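Local coordinates for ABC transporter, periplasmic substrate-binding protein (PDB 2HPG) that probably captures a solute in the periplasm as the extracytoplasmic binding component of a tripartite ATP-independent (TRAP) transporter, at residues K110-W120 with A310-E321. Numbering follows the deposited sequence. Where two conformers were deposited one is given.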
loop_
_atom_site.group_PDB
_atom_site.type_symbol
_atom_site.label_atom_id
_atom_site.label_comp_id
_atom_site.label_asym_id
_atom_site.label_seq_id
_atom_site.Cartn_x
_atom_site.Cartn_y
_atom_site.Cartn_z
ATOM N N LYS A 110 -1.428 -6.220 15.783
ATOM C CA LYS A 110 -2.405 -7.209 16.215
ATOM C C LYS A 110 -2.756 -8.150 15.084
ATOM O O LYS A 110 -3.002 -9.330 15.315
ATOM C CB LYS A 110 -3.675 -6.535 16.764
ATOM C CG LYS A 110 -3.479 -5.907 18.133
ATOM C CD LYS A 110 -3.477 -6.974 19.257
ATOM C CE LYS A 110 -3.291 -6.362 20.665
ATOM N NZ LYS A 110 -2.184 -5.331 20.672
ATOM N N ILE A 111 -2.815 -7.648 13.852
ATOM C CA ILE A 111 -3.095 -8.544 12.730
ATOM C C ILE A 111 -1.926 -9.535 12.582
ATOM O O ILE A 111 -2.149 -10.715 12.334
ATOM C CB ILE A 111 -3.387 -7.787 11.386
ATOM C CG1 ILE A 111 -4.756 -7.098 11.451
ATOM C CG2 ILE A 111 -3.364 -8.752 10.206
ATOM C CD1 ILE A 111 -5.082 -6.245 10.248
ATOM N N LYS A 112 -0.701 -9.062 12.782
ATOM C CA LYS A 112 0.466 -9.906 12.554
ATOM C C LYS A 112 0.495 -11.092 13.507
ATOM O O LYS A 112 0.730 -12.213 13.091
ATOM C CB LYS A 112 1.756 -9.120 12.699
ATOM C CG LYS A 112 2.988 -9.935 12.323
ATOM C CD LYS A 112 4.235 -9.104 12.489
ATOM C CE LYS A 112 5.478 -9.930 12.853
ATOM N NZ LYS A 112 6.480 -9.028 13.495
ATOM N N GLN A 113 0.242 -10.841 14.785
ATOM C CA GLN A 113 0.230 -11.922 15.762
ATOM C C GLN A 113 -1.065 -12.744 15.767
ATOM O O GLN A 113 -1.172 -13.711 16.511
ATOM C CB GLN A 113 0.600 -11.399 17.153
ATOM C CG GLN A 113 -0.334 -10.387 17.735
ATOM C CD GLN A 113 0.312 -9.566 18.836
ATOM O OE1 GLN A 113 1.354 -8.923 18.631
ATOM N NE2 GLN A 113 -0.306 -9.577 20.014
ATOM N N SER A 114 -2.029 -12.412 14.911
ATOM C CA SER A 114 -3.281 -13.165 14.776
ATOM C C SER A 114 -3.013 -14.552 14.206
ATOM O O SER A 114 -2.293 -14.663 13.210
ATOM C CB SER A 114 -4.267 -12.427 13.839
ATOM O OG SER A 114 -3.940 -12.543 12.444
ATOM N N PRO A 115 -3.596 -15.613 14.790
ATOM C CA PRO A 115 -3.535 -16.933 14.170
ATOM C C PRO A 115 -3.900 -16.948 12.682
ATOM O O PRO A 115 -3.242 -17.631 11.892
ATOM C CB PRO A 115 -4.578 -17.737 14.965
ATOM C CG PRO A 115 -4.607 -17.100 16.299
ATOM C CD PRO A 115 -4.296 -15.647 16.091
ATOM N N THR A 116 -4.952 -16.223 12.305
ATOM C CA THR A 116 -5.396 -16.189 10.910
ATOM C C THR A 116 -4.341 -15.587 9.967
ATOM O O THR A 116 -4.098 -16.138 8.898
ATOM C CB THR A 116 -6.707 -15.411 10.747
ATOM O OG1 THR A 116 -7.729 -16.054 11.509
ATOM C CG2 THR A 116 -7.128 -15.357 9.284
HETATM N N MSE A 117 -3.719 -14.472 10.350
HETATM C CA MSE A 117 -2.662 -13.899 9.513
HETATM C C MSE A 117 -1.498 -14.882 9.445
HETATM O O MSE A 117 -0.966 -15.153 8.368
HETATM C CB MSE A 117 -2.168 -12.550 10.046
HETATM C CG MSE A 117 -0.978 -11.930 9.275
HETATM SE SE MSE A 117 -1.239 -11.729 7.333
HETATM C CE MSE A 117 -2.928 -10.831 7.341
ATOM N N GLN A 118 -1.099 -15.421 10.591
ATOM C CA GLN A 118 -0.019 -16.407 10.595
ATOM C C GLN A 118 -0.325 -17.584 9.665
ATOM O O GLN A 118 0.573 -18.087 8.973
ATOM C CB GLN A 118 0.295 -16.866 12.009
ATOM C CG GLN A 118 1.105 -15.830 12.773
ATOM C CD GLN A 118 1.065 -16.044 14.268
ATOM O OE1 GLN A 118 0.523 -17.048 14.759
ATOM N NE2 GLN A 118 1.626 -15.094 15.012
ATOM N N LYS A 119 -1.588 -17.995 9.611
ATOM C CA LYS A 119 -1.995 -19.022 8.668
ATOM C C LYS A 119 -1.722 -18.580 7.231
ATOM O O LYS A 119 -1.013 -19.256 6.492
ATOM C CB LYS A 119 -3.475 -19.370 8.818
ATOM C CG LYS A 119 -3.967 -20.358 7.767
ATOM C CD LYS A 119 -5.416 -20.740 7.957
ATOM C CE LYS A 119 -6.347 -19.683 7.378
ATOM N NZ LYS A 119 -7.785 -19.930 7.721
ATOM N N TRP A 120 -2.288 -17.443 6.837
ATOM C CA TRP A 120 -2.150 -16.950 5.460
ATOM C C TRP A 120 -0.699 -16.828 5.039
ATOM O O TRP A 120 -0.379 -17.090 3.890
ATOM C CB TRP A 120 -2.793 -15.566 5.303
ATOM C CG TRP A 120 -4.266 -15.535 5.486
ATOM C CD1 TRP A 120 -5.133 -16.567 5.312
ATOM C CD2 TRP A 120 -5.060 -14.395 5.837
ATOM N NE1 TRP A 120 -6.416 -16.149 5.552
ATOM C CE2 TRP A 120 -6.401 -14.820 5.877
ATOM C CE3 TRP A 120 -4.765 -13.064 6.132
ATOM C CZ2 TRP A 120 -7.456 -13.955 6.205
ATOM C CZ3 TRP A 120 -5.803 -12.203 6.454
ATOM C CH2 TRP A 120 -7.136 -12.652 6.480
ATOM N N ALA A 310 -13.257 -13.125 5.670
ATOM C CA ALA A 310 -11.865 -12.776 5.990
ATOM C C ALA A 310 -11.768 -11.597 6.938
ATOM O O ALA A 310 -10.995 -11.628 7.880
ATOM C CB ALA A 310 -11.073 -12.486 4.700
ATOM N N LEU A 311 -12.538 -10.544 6.670
ATOM C CA LEU A 311 -12.566 -9.339 7.532
ATOM C C LEU A 311 -13.047 -9.678 8.947
ATOM O O LEU A 311 -12.406 -9.352 9.953
ATOM C CB LEU A 311 -13.487 -8.276 6.907
ATOM C CG LEU A 311 -13.769 -7.000 7.718
ATOM C CD1 LEU A 311 -12.518 -6.159 7.858
ATOM C CD2 LEU A 311 -14.887 -6.194 7.086
ATOM N N ASN A 312 -14.185 -10.350 9.003
ATOM C CA ASN A 312 -14.799 -10.769 10.273
ATOM C C ASN A 312 -13.864 -11.635 11.102
ATOM O O ASN A 312 -13.716 -11.441 12.331
ATOM C CB ASN A 312 -16.104 -11.508 9.977
ATOM C CG ASN A 312 -17.200 -10.570 9.509
ATOM O OD1 ASN A 312 -17.356 -9.478 10.059
ATOM N ND2 ASN A 312 -17.953 -10.977 8.491
ATOM N N GLN A 313 -13.197 -12.562 10.419
ATOM C CA GLN A 313 -12.220 -13.404 11.077
ATOM C C GLN A 313 -11.112 -12.578 11.691
ATOM O O GLN A 313 -10.717 -12.832 12.815
ATOM C CB GLN A 313 -11.646 -14.444 10.117
ATOM C CG GLN A 313 -10.852 -15.527 10.843
ATOM C CD GLN A 313 -11.687 -16.293 11.891
ATOM O OE1 GLN A 313 -12.761 -16.818 11.582
ATOM N NE2 GLN A 313 -11.181 -16.362 13.123
ATOM N N LEU A 314 -10.624 -11.569 10.976
ATOM C CA LEU A 314 -9.604 -10.671 11.539
ATOM C C LEU A 314 -10.139 -9.805 12.697
ATOM O O LEU A 314 -9.423 -9.559 13.686
ATOM C CB LEU A 314 -8.983 -9.783 10.442
ATOM C CG LEU A 314 -7.911 -10.424 9.542
ATOM C CD1 LEU A 314 -7.455 -9.457 8.432
ATOM C CD2 LEU A 314 -6.707 -10.902 10.375
ATOM N N ILE A 315 -11.383 -9.343 12.568
ATOM C CA ILE A 315 -12.027 -8.513 13.614
ATOM C C ILE A 315 -12.064 -9.260 14.967
ATOM O O ILE A 315 -11.639 -8.728 16.012
ATOM C CB ILE A 315 -13.461 -8.080 13.191
ATOM C CG1 ILE A 315 -13.403 -6.993 12.106
ATOM C CG2 ILE A 315 -14.232 -7.548 14.385
ATOM C CD1 ILE A 315 -14.673 -6.850 11.277
ATOM N N LYS A 316 -12.543 -10.500 14.913
ATOM C CA LYS A 316 -12.569 -11.415 16.070
ATOM C C LYS A 316 -11.265 -11.519 16.866
ATOM O O LYS A 316 -11.257 -11.338 18.092
ATOM C CB LYS A 316 -12.947 -12.809 15.587
ATOM C CG LYS A 316 -12.920 -13.891 16.662
ATOM C CD LYS A 316 -13.432 -15.208 16.098
ATOM C CE LYS A 316 -13.280 -16.328 17.112
ATOM N NZ LYS A 316 -13.844 -17.595 16.571
ATOM N N GLU A 317 -10.167 -11.825 16.181
ATOM C CA GLU A 317 -8.901 -12.112 16.856
ATOM C C GLU A 317 -8.199 -10.848 17.361
ATOM O O GLU A 317 -7.436 -10.882 18.349
ATOM C CB GLU A 317 -7.999 -12.936 15.919
ATOM C CG GLU A 317 -8.609 -14.301 15.589
ATOM C CD GLU A 317 -7.978 -14.999 14.403
ATOM O OE1 GLU A 317 -6.753 -14.872 14.208
ATOM O OE2 GLU A 317 -8.719 -15.687 13.668
ATOM N N VAL A 318 -8.475 -9.724 16.706
ATOM C CA VAL A 318 -7.877 -8.449 17.102
ATOM C C VAL A 318 -8.603 -7.760 18.284
ATOM O O VAL A 318 -7.952 -7.070 19.070
ATOM C CB VAL A 318 -7.779 -7.484 15.900
ATOM C CG1 VAL A 318 -7.087 -6.200 16.304
ATOM C CG2 VAL A 318 -7.024 -8.160 14.761
ATOM N N LYS A 319 -9.914 -7.979 18.430
ATOM C CA LYS A 319 -10.717 -7.334 19.519
ATOM C C LYS A 319 -10.301 -7.611 20.991
ATOM O O LYS A 319 -11.028 -7.248 21.928
ATOM C CB LYS A 319 -12.227 -7.576 19.318
ATOM C CG LYS A 319 -12.851 -6.568 18.337
ATOM C CD LYS A 319 -14.386 -6.623 18.272
ATOM C CE LYS A 319 -14.956 -5.414 17.512
ATOM N NZ LYS A 319 -16.346 -5.589 16.974
ATOM N N GLY A 320 -9.135 -8.227 21.187
ATOM C CA GLY A 320 -8.351 -7.999 22.398
ATOM C C GLY A 320 -7.974 -6.515 22.437
ATOM O O GLY A 320 -8.237 -5.809 21.459
ATOM N N GLU A 321 -7.337 -5.980 23.480
ATOM C CA GLU A 321 -6.642 -6.650 24.577
ATOM C C GLU A 321 -5.246 -7.091 24.113
ATOM O O GLU A 321 -4.311 -6.299 24.165
ATOM C CB GLU A 321 -7.467 -7.767 25.250
ATOM C CG GLU A 321 -6.966 -9.201 25.087
ATOM C CD GLU A 321 -7.731 -10.162 25.967
ATOM O OE1 GLU A 321 -7.072 -10.940 26.680
ATOM O OE2 GLU A 321 -8.987 -10.130 25.955
#
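E317, in the last turn of helix 308-318, meets T116 in the first turn of helix 115-128. A chi1 of -63° sets its CG anti to the carbonyl carbon; CB and CG only lead across, and the extended chain beyond makes its first contact at CD, beside T116 OG1. OE1 takes the amide hydrogen of T116 N at 2.9 Å, nearly straight at 168°, on its syn lone pair, while the CD atom of P115 lies 3.2 Å from the same oxygen. OE2 is modelled 2.4 Å from T116 OG1, a length that leaves this contact doubtful; its anti lone pair is filled by Q313 NE2, one turn back, at 2.6 Å. The T116 N and Q313 NE2 bonds hold one oxygen each and should limit the carboxylate's rotation. An alanine in place of E317 would probably leave T116 N and the Q313 amide without this acceptor and open a gap against P115.

Beside this polar grip, L314 splits its methyls: CD1 meets the edge of the W120 ring, 3.8 Å from CH2, and CD2 approaches I111 CG2 at 4.0 Å. V318 CG1 presses on K110 CB at a tight 3.5 Å. F92 of helix 92-95 packs against both I111 and L314.

In one of its two conformers S114 N-caps helix 115-128, OG accepting from M117 N; E317 adds an acceptor from another helix. The whole is a helix start held by the C-terminal helix of a family 7 solute-binding protein.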